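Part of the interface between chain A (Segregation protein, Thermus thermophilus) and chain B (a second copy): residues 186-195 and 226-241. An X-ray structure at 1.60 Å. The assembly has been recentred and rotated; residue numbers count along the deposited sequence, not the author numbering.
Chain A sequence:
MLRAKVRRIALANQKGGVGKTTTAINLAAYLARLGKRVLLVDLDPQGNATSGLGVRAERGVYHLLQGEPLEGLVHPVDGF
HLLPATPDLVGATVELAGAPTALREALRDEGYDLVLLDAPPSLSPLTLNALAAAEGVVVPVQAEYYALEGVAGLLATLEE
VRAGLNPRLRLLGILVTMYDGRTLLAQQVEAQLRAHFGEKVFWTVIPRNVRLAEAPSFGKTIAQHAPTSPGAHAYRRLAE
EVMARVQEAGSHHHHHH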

# COMPACT_ATOMS: atom_id res chain seq x y z
N ALA A 186 7.30 14.38 -3.99
CA ALA A 186 6.46 13.58 -3.11
C ALA A 186 7.12 12.23 -2.89
O ALA A 186 7.18 11.74 -1.77
CB ALA A 186 5.08 13.39 -3.74
N GLN A 187 7.62 11.64 -3.98
CA GLN A 187 8.30 10.35 -3.90
C GLN A 187 9.47 10.39 -2.93
O GLN A 187 9.66 9.49 -2.12
CB GLN A 187 8.83 9.92 -5.28
CG GLN A 187 7.85 9.15 -6.13
CD GLN A 187 8.40 8.85 -7.52
OE1 GLN A 187 9.61 8.72 -7.72
NE2 GLN A 187 7.49 8.72 -8.49
N GLN A 188 10.27 11.45 -3.03
CA GLN A 188 11.45 11.60 -2.18
C GLN A 188 11.11 11.73 -0.70
O GLN A 188 11.76 11.14 0.16
CB GLN A 188 12.28 12.80 -2.65
CG GLN A 188 13.58 12.96 -1.89
CD GLN A 188 14.39 11.68 -1.87
OE1 GLN A 188 15.08 11.39 -0.89
NE2 GLN A 188 14.33 10.91 -2.95
N VAL A 189 10.08 12.51 -0.39
CA VAL A 189 9.71 12.67 1.01
C VAL A 189 9.17 11.36 1.58
O VAL A 189 9.50 11.00 2.72
CB VAL A 189 8.64 13.77 1.18
CG1 VAL A 189 8.25 13.88 2.66
CG2 VAL A 189 9.18 15.09 0.68
N GLU A 190 8.36 10.64 0.82
CA GLU A 190 7.82 9.37 1.30
C GLU A 190 8.96 8.40 1.58
O GLU A 190 8.99 7.75 2.63
CB GLU A 190 6.88 8.74 0.27
CG GLU A 190 6.23 7.44 0.77
CD GLU A 190 5.36 6.78 -0.28
OE1 GLU A 190 4.78 7.50 -1.11
OE2 GLU A 190 5.24 5.53 -0.25
N ALA A 191 9.89 8.32 0.63
CA ALA A 191 11.03 7.43 0.76
C ALA A 191 11.79 7.73 2.04
O ALA A 191 12.21 6.81 2.76
CB ALA A 191 11.96 7.58 -0.45
N GLN A 192 11.96 9.01 2.35
CA GLN A 192 12.67 9.40 3.56
C GLN A 192 11.85 9.07 4.81
O GLN A 192 12.40 8.68 5.83
CB GLN A 192 13.05 10.88 3.51
CG GLN A 192 13.89 11.35 4.67
CD GLN A 192 15.08 10.44 4.94
OE1 GLN A 192 15.71 9.95 4.00
NE2 GLN A 192 15.39 10.23 6.21
N LEU A 193 10.53 9.21 4.74
CA LEU A 193 9.71 8.86 5.89
C LEU A 193 9.83 7.36 6.17
O LEU A 193 9.92 6.95 7.32
CB LEU A 193 8.24 9.24 5.65
CG LEU A 193 7.96 10.74 5.81
CD1 LEU A 193 6.58 11.09 5.28
CD2 LEU A 193 8.09 11.11 7.28
N ARG A 194 9.84 6.55 5.12
CA ARG A 194 9.96 5.11 5.29
C ARG A 194 11.36 4.72 5.74
O ARG A 194 11.53 3.80 6.54
CB ARG A 194 9.61 4.38 3.99
CG ARG A 194 8.14 4.51 3.63
CD ARG A 194 7.77 3.63 2.45
NE ARG A 194 6.45 3.98 1.95
CZ ARG A 194 5.31 3.68 2.55
NH1 ARG A 194 5.30 3.00 3.69
NH2 ARG A 194 4.17 4.11 2.03
N ALA A 195 12.37 5.43 5.25
CA ALA A 195 13.74 5.15 5.65
C ALA A 195 13.92 5.45 7.13
O ALA A 195 14.59 4.71 7.85
CB ALA A 195 14.72 5.99 4.82
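Chain B, residues 226-241: APTSPGAHAYRRLAEE

Chain B approaches the helix 186-195 of chain A first as a turn and then as a helix. Ala B226 leaves helical geometry and opens a type I beta turn that ends at Ser B229, the N-cap residue, whose OG donates to Ala B226 O at 2.7 Å. Pro B230 then begins a helix that runs through Glu B241, in nearly the same direction as its partner: the N-to-C directions differ by 18°, the signed crossing angle is -18°, and the axes come no nearer than 11.3 Å. That spacing is wide for helices packed through small side chains, and long polar side chains span it. Gln A187 lies beside His B233, their CA atoms 7.3 Å apart, and Ala A191 beside Glu B240, with CA atoms 8.2 Å apart.

Gln A187 covers the most surface. Its CA-to-CB bond points toward chain B, and an amide that can both donate and accept suits a site with mixed partners. Gln A187 OE1 accepts a short but weak hydrogen bond from Arg B236 NH1, 2.6 Å long with an N-H...acceptor angle of only 120°. On the other side of the amide, Gln A187 NE2 lies 3.1 Å from His B233 ND1 and donates to water 1 at 3.1 Å; that water in turn donates to Pro B227 O at 2.7 Å, tying the turn to the helix of chain A.

Arg B236 is next in area. Its length lets the guanidinium reach Gln A187 OE1 near its own plane, while Arg B236 NH2 passes 4.0 Å from Ala A191 CB.

Glu B240 fits against Ala A191, where a methyl side chain leaves room for a carboxylate close to the backbone: Glu B240 OE2 is 3.4 Å from Ala A191 CA. Water 2 donates to both Gln A187 O, at 3.0 Å, and Glu B240 OE1, at 2.9 Å, so the carboxylate also engages the helix backbone through solvent.

Beside this contact lies a charged cluster. Arg B237 forms a two-pronged salt bridge with Glu A190, its NH2 donating to OE1 and its NE to OE2, both at 2.7 Å and nearly straight. Arg A194, one turn further along, donates to the same Glu A190 OE2 from NE at 3.0 Å and from NH2 at 2.9 Å, and makes a long salt bridge to Glu B240, with NE 4.0 Å from OE1. Two arginines and two glutamates thus alternate in charge, which helps offset the like-charge approach of Glu A190 OE2 to Glu B240 OE1 at 3.9 Å.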

# COMPACT_ATOMS: atom_id res chain seq x y z
N ALA B 226 6.52 8.18 -18.38
CA ALA B 226 5.66 9.10 -17.65
C ALA B 226 5.94 8.92 -16.16
O ALA B 226 5.15 8.34 -15.44
CB ALA B 226 4.19 8.79 -17.94
N PRO B 227 7.09 9.44 -15.70
CA PRO B 227 7.54 9.35 -14.30
C PRO B 227 6.61 9.88 -13.21
O PRO B 227 6.78 9.53 -12.03
CB PRO B 227 8.89 10.07 -14.33
CG PRO B 227 8.70 11.08 -15.41
CD PRO B 227 8.02 10.28 -16.48
N THR B 228 5.64 10.71 -13.56
CA THR B 228 4.73 11.20 -12.53
C THR B 228 3.31 10.67 -12.72
O THR B 228 2.38 11.16 -12.07
CB THR B 228 4.70 12.74 -12.44
OG1 THR B 228 4.28 13.30 -13.70
CG2 THR B 228 6.08 13.28 -12.07
N SER B 229 3.13 9.67 -13.57
CA SER B 229 1.81 9.07 -13.78
C SER B 229 1.55 8.14 -12.60
O SER B 229 2.49 7.69 -11.95
CB SER B 229 1.78 8.28 -15.09
OG SER B 229 2.71 7.21 -15.05
N PRO B 230 0.27 7.84 -12.32
CA PRO B 230 -0.10 6.96 -11.20
C PRO B 230 0.66 5.63 -11.14
O PRO B 230 1.08 5.20 -10.06
CB PRO B 230 -1.59 6.77 -11.40
CG PRO B 230 -2.01 8.10 -11.99
CD PRO B 230 -0.93 8.33 -13.01
N GLY B 231 0.84 4.99 -12.29
CA GLY B 231 1.55 3.73 -12.34
C GLY B 231 3.00 3.87 -11.94
O GLY B 231 3.58 2.97 -11.34
N ALA B 232 3.61 5.00 -12.27
CA ALA B 232 5.00 5.23 -11.91
C ALA B 232 5.10 5.34 -10.39
O ALA B 232 5.99 4.73 -9.77
CB ALA B 232 5.52 6.51 -12.58
N HIS B 233 4.20 6.10 -9.77
CA HIS B 233 4.25 6.25 -8.31
C HIS B 233 4.01 4.90 -7.63
O HIS B 233 4.63 4.58 -6.62
CB HIS B 233 3.20 7.27 -7.83
CG HIS B 233 3.48 8.68 -8.25
ND1 HIS B 233 4.54 9.41 -7.75
CD2 HIS B 233 2.86 9.48 -9.14
CE1 HIS B 233 4.55 10.60 -8.32
NE2 HIS B 233 3.54 10.68 -9.16
N ALA B 234 3.10 4.10 -8.18
CA ALA B 234 2.81 2.79 -7.61
C ALA B 234 4.00 1.84 -7.73
O ALA B 234 4.35 1.15 -6.77
CB ALA B 234 1.57 2.19 -8.26
N TYR B 235 4.65 1.80 -8.89
CA TYR B 235 5.80 0.91 -9.03
C TYR B 235 6.99 1.36 -8.18
O TYR B 235 7.79 0.54 -7.75
CB TYR B 235 6.20 0.74 -10.50
CG TYR B 235 5.42 -0.37 -11.16
CD1 TYR B 235 5.54 -1.68 -10.70
CD2 TYR B 235 4.53 -0.12 -12.20
CE1 TYR B 235 4.77 -2.71 -11.26
CE2 TYR B 235 3.77 -1.13 -12.77
CZ TYR B 235 3.89 -2.42 -12.29
OH TYR B 235 3.11 -3.42 -12.82
N ARG B 236 7.10 2.66 -7.94
CA ARG B 236 8.18 3.17 -7.10
C ARG B 236 7.94 2.63 -5.69
O ARG B 236 8.85 2.14 -5.02
CB ARG B 236 8.16 4.70 -7.09
CG ARG B 236 9.12 5.38 -6.10
CD ARG B 236 10.57 5.02 -6.35
NE ARG B 236 11.50 5.57 -5.35
CZ ARG B 236 11.89 6.84 -5.30
NH1 ARG B 236 11.45 7.72 -6.18
NH2 ARG B 236 12.74 7.23 -4.36
N ARG B 237 6.69 2.70 -5.25
CA ARG B 237 6.32 2.24 -3.92
C ARG B 237 6.44 0.72 -3.82
O ARG B 237 6.86 0.19 -2.79
CB ARG B 237 4.89 2.72 -3.60
CG ARG B 237 4.43 2.49 -2.17
CD ARG B 237 3.14 3.26 -1.90
NE ARG B 237 3.34 4.71 -2.04
CZ ARG B 237 2.74 5.48 -2.93
NH1 ARG B 237 1.86 4.97 -3.80
NH2 ARG B 237 3.01 6.77 -2.97
N LEU B 238 6.08 0.01 -4.89
CA LEU B 238 6.18 -1.44 -4.88
C LEU B 238 7.62 -1.89 -4.67
O LEU B 238 7.88 -2.84 -3.94
CB LEU B 238 5.66 -2.03 -6.19
CG LEU B 238 5.76 -3.56 -6.27
CD1 LEU B 238 4.90 -4.18 -5.17
CD2 LEU B 238 5.30 -4.03 -7.63
N ALA B 239 8.56 -1.22 -5.33
CA ALA B 239 9.97 -1.58 -5.18
C ALA B 239 10.35 -1.50 -3.71
O ALA B 239 11.11 -2.33 -3.20
CB ALA B 239 10.85 -0.65 -6.02
N GLU B 240 9.81 -0.50 -3.01
CA GLU B 240 10.09 -0.35 -1.58
C GLU B 240 9.43 -1.48 -0.79
O GLU B 240 10.03 -2.02 0.14
CB GLU B 240 9.55 1.00 -1.08
CG GLU B 240 10.29 2.22 -1.63
CD GLU B 240 9.69 3.53 -1.14
OE1 GLU B 240 8.52 3.82 -1.46
OE2 GLU B 240 10.39 4.28 -0.43
N GLU B 241 8.21 -1.85 -1.16
CA GLU B 241 7.52 -2.91 -0.44
C GLU B 241 8.21 -4.24 -0.71
O GLU B 241 8.33 -5.08 0.18
CB GLU B 241 6.04 -2.96 -0.83
CG GLU B 241 5.20 -3.68 0.22
CD GLU B 241 3.73 -3.75 -0.11
OE1 GLU B 241 3.29 -3.09 -1.08
OE2 GLU B 241 3.02 -4.47 0.62
O HOH W 1 8.80 8.02 -11.19
O HOH W 2 9.10 6.55 -2.34
O HOH W 3 12.89 4.27 1.82